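Long-range contact in elongin-C (Saccharomyces cerevisiae, PDB 5ZB2), which acts as the linker protein of a Cul3-based E3 ubiquitin ligase that polyubiquitylates RNA polymerase II and takes part in global genomic repair: residues V23-K28 with Q52-I57. Numbering follows the deposited sequence.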
ATOM      1  N   VAL B  23      23.603  32.224 -26.180  1.00125.00           N
ATOM      2  CA  VAL B  23      23.761  31.229 -27.233  1.00122.51           C
ATOM      3  C   VAL B  23      23.118  29.923 -26.791  1.00121.10           C
ATOM      4  O   VAL B  23      23.144  29.558 -25.610  1.00120.98           O
ATOM      5  CB  VAL B  23      25.249  31.017 -27.583  1.00122.66           C
ATOM      6  CG1 VAL B  23      25.404  30.008 -28.715  1.00123.37           C
ATOM      7  CG2 VAL B  23      25.894  32.339 -27.960  1.00131.85           C
ATOM      8  N   SER B  24      22.542  29.213 -27.758  1.00121.09           N
ATOM      9  CA  SER B  24      21.903  27.928 -27.526  1.00118.06           C
ATOM     10  C   SER B  24      22.837  26.798 -27.951  1.00122.16           C
ATOM     11  O   SER B  24      23.951  27.020 -28.433  1.00126.78           O
ATOM     12  CB  SER B  24      20.581  27.846 -28.291  1.00115.54           C
ATOM     13  OG  SER B  24      19.963  26.587 -28.097  1.00117.28           O
ATOM     14  N   LYS B  25      22.373  25.559 -27.765  1.00121.16           N
ATOM     15  CA  LYS B  25      23.108  24.415 -28.292  1.00123.08           C
ATOM     16  C   LYS B  25      23.295  24.553 -29.797  1.00133.53           C
ATOM     17  O   LYS B  25      24.402  24.382 -30.319  1.00155.69           O
ATOM     18  CB  LYS B  25      22.377  23.115 -27.953  1.00118.62           C
ATOM     19  CG  LYS B  25      23.138  21.862 -28.361  1.00119.41           C
ATOM     20  CD  LYS B  25      22.459  20.602 -27.854  1.00118.21           C
ATOM     21  CE  LYS B  25      23.286  19.366 -28.175  1.00124.06           C
ATOM     22  NZ  LYS B  25      22.676  18.121 -27.628  1.00121.35           N
ATOM     23  N   ASP B  26      22.216  24.863 -30.511  1.00131.84           N
ATOM     24  CA  ASP B  26      22.338  25.299 -31.890  1.00135.16           C
ATOM     25  C   ASP B  26      22.957  26.693 -31.932  1.00137.91           C
ATOM     26  O   ASP B  26      22.941  27.441 -30.949  1.00146.76           O
ATOM     27  CB  ASP B  26      20.971  25.305 -32.577  1.00133.12           C
ATOM     28  CG  ASP B  26      20.391  23.913 -32.734  1.00142.23           C
ATOM     29  OD1 ASP B  26      21.178  22.957 -32.907  1.00133.51           O
ATOM     30  OD2 ASP B  26      19.151  23.775 -32.686  1.00154.75           O
ATOM     31  N   ASP B  27      23.510  27.043 -33.093  1.00138.93           N
ATOM     32  CA  ASP B  27      24.193  28.323 -33.234  1.00141.37           C
ATOM     33  C   ASP B  27      23.256  29.518 -33.093  1.00139.52           C
ATOM     34  O   ASP B  27      23.737  30.656 -33.081  1.00134.74           O
ATOM     35  CB  ASP B  27      24.910  28.381 -34.583  1.00148.91           C
ATOM     36  CG  ASP B  27      26.039  27.373 -34.684  1.00147.36           C
ATOM     37  OD1 ASP B  27      26.650  27.056 -33.640  1.00136.25           O
ATOM     38  OD2 ASP B  27      26.314  26.895 -35.805  1.00156.04           O
ATOM     39  N   LYS B  28      21.947  29.295 -32.984  1.00136.75           N
ATOM     40  CA  LYS B  28      21.011  30.400 -32.821  1.00128.90           C
ATOM     41  C   LYS B  28      21.303  31.161 -31.533  1.00128.94           C
ATOM     42  O   LYS B  28      21.543  30.565 -30.480  1.00129.82           O
ATOM     43  CB  LYS B  28      19.573  29.880 -32.808  1.00123.61           C
ATOM     44  CG  LYS B  28      19.210  29.020 -34.010  1.00126.84           C
ATOM     45  CD  LYS B  28      17.728  28.681 -34.030  1.00124.78           C
ATOM     46  CE  LYS B  28      17.411  27.623 -35.074  1.00119.03           C
ATOM     47  NZ  LYS B  28      17.762  28.071 -36.449  1.00114.91           N
ATOM     48  N   GLN B  52      23.474  21.828 -24.304  1.00118.03           N
ATOM     49  CA  GLN B  52      22.538  20.857 -23.743  1.00119.54           C
ATOM     50  C   GLN B  52      21.099  21.357 -23.725  1.00108.83           C
ATOM     51  O   GLN B  52      20.228  20.685 -23.159  1.00105.75           O
ATOM     52  CB  GLN B  52      22.933  20.441 -22.320  1.00129.73           C
ATOM     53  CG  GLN B  52      24.333  19.862 -22.202  1.00138.63           C
ATOM     54  CD  GLN B  52      24.751  19.647 -20.758  1.00157.13           C
ATOM     55  OE1 GLN B  52      24.103  20.137 -19.834  1.00167.94           O
ATOM     56  NE2 GLN B  52      25.837  18.910 -20.560  1.00156.95           N
ATOM     57  N   PHE B  53      20.818  22.513 -24.325  1.00107.91           N
ATOM     58  CA  PHE B  53      19.467  23.057 -24.381  1.00106.53           C
ATOM     59  C   PHE B  53      19.154  23.488 -25.805  1.00110.71           C
ATOM     60  O   PHE B  53      19.960  24.174 -26.443  1.00111.56           O
ATOM     61  CB  PHE B  53      19.302  24.240 -23.420  1.00 99.23           C
ATOM     62  CG  PHE B  53      19.255  23.847 -21.968  1.00 93.49           C
ATOM     63  CD1 PHE B  53      18.636  22.673 -21.566  1.00 90.02           C
ATOM     64  CD2 PHE B  53      19.828  24.658 -21.002  1.00 88.80           C
ATOM     65  CE1 PHE B  53      18.592  22.315 -20.235  1.00 82.18           C
ATOM     66  CE2 PHE B  53      19.788  24.303 -19.666  1.00 83.70           C
ATOM     67  CZ  PHE B  53      19.168  23.130 -19.283  1.00 78.37           C
ATOM     68  N   ASP B  54      17.982  23.090 -26.293  1.00114.66           N
ATOM     69  CA  ASP B  54      17.577  23.367 -27.661  1.00114.82           C
ATOM     70  C   ASP B  54      17.117  24.817 -27.808  1.00109.50           C
ATOM     71  O   ASP B  54      16.973  25.563 -26.836  1.00104.06           O
ATOM     72  CB  ASP B  54      16.464  22.412 -28.089  1.00119.34           C
ATOM     73  CG  ASP B  54      16.882  20.957 -28.011  1.00125.72           C
ATOM     74  OD1 ASP B  54      18.083  20.672 -28.199  1.00128.28           O
ATOM     75  OD2 ASP B  54      16.010  20.099 -27.759  1.00128.44           O
ATOM     76  N   SER B  55      16.873  25.207 -29.060  1.00110.45           N
ATOM     77  CA  SER B  55      16.516  26.590 -29.358  1.00107.91           C
ATOM     78  C   SER B  55      15.143  26.943 -28.802  1.00101.66           C
ATOM     79  O   SER B  55      14.935  28.059 -28.309  1.00 96.87           O
ATOM     80  CB  SER B  55      16.560  26.816 -30.869  1.00109.84           C
ATOM     81  OG  SER B  55      17.847  26.523 -31.385  1.00112.48           O
ATOM     82  N   HIS B  56      14.191  26.010 -28.872  1.00101.06           N
ATOM     83  CA  HIS B  56      12.844  26.290 -28.386  1.00 98.29           C
ATOM     84  C   HIS B  56      12.818  26.486 -26.875  1.00 94.38           C
ATOM     85  O   HIS B  56      11.945  27.194 -26.359  1.00 89.22           O
ATOM     86  CB  HIS B  56      11.898  25.160 -28.793  1.00 99.56           C
ATOM     87  CG  HIS B  56      12.282  23.820 -28.250  1.00107.20           C
ATOM     88  ND1 HIS B  56      11.711  23.284 -27.115  1.00109.86           N
ATOM     89  CD2 HIS B  56      13.179  22.904 -28.686  1.00122.94           C
ATOM     90  CE1 HIS B  56      12.240  22.097 -26.876  1.00112.13           C
ATOM     91  NE2 HIS B  56      13.134  21.844 -27.815  1.00120.41           N
ATOM     92  N   ILE B  57      13.761  25.879 -26.151  1.00 94.54           N
ATOM     93  CA  ILE B  57      13.790  26.024 -24.698  1.00 90.08           C
ATOM     94  C   ILE B  57      14.260  27.422 -24.314  1.00 84.63           C
ATOM     95  O   ILE B  57      13.600  28.121 -23.536  1.00 80.02           O
ATOM     96  CB  ILE B  57      14.681  24.935 -24.070  1.00 90.26           C
ATOM     97  CG1 ILE B  57      14.130  23.539 -24.382  1.00 96.38           C
ATOM     98  CG2 ILE B  57      14.809  25.137 -22.563  1.00 79.54           C
ATOM     99  CD1 ILE B  57      12.734  23.263 -23.833  1.00 87.90           C
TER
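The Ser24 hydroxyl donates a hydrogen bond to the backbone carbonyl of Phe53, with OG 2.9 Å from O. OG is anti to the backbone N (chi1 179°), which turns it to the 52-57 side. The donor is tilted 29° from the carbonyl plane. Lys25 N bonds to the same Phe53 O at 3.1 Å and lies nearly along the C=O axis. Lys25 CB lies close to this oxygen as well, 3.0 Å from Phe53 O. The extended Lys25 chain then carries CD past the backbone of Gln52, 3.9 Å from Gln52 N. Lys25 NZ ends 5.3 Å from Asp54 OD1, too far for a salt bridge. Asp26 OD2 accepts a weak bond from Ser55 OG at 3.3 Å. From Lys28, CD comes within 3.4 Å of Ser55 OG, so Ser55 sits beside both an acid and the aliphatic part of the Lys28 chain. The contact joins the loop between strands 19-23 and 29-33 of this Skp1-family POZ fold to the loop leading into helix 55-71 and its first residue. Ser55 also touches Tyr30, and Phe53 packs on Ala97 of helix 91-101. One backbone and one side-chain donor, from consecutive residues, hold the loop to the chain just before the helix; Lys25 may attract Asp54 weakly, while Asp26 and Asp54 may repel each other.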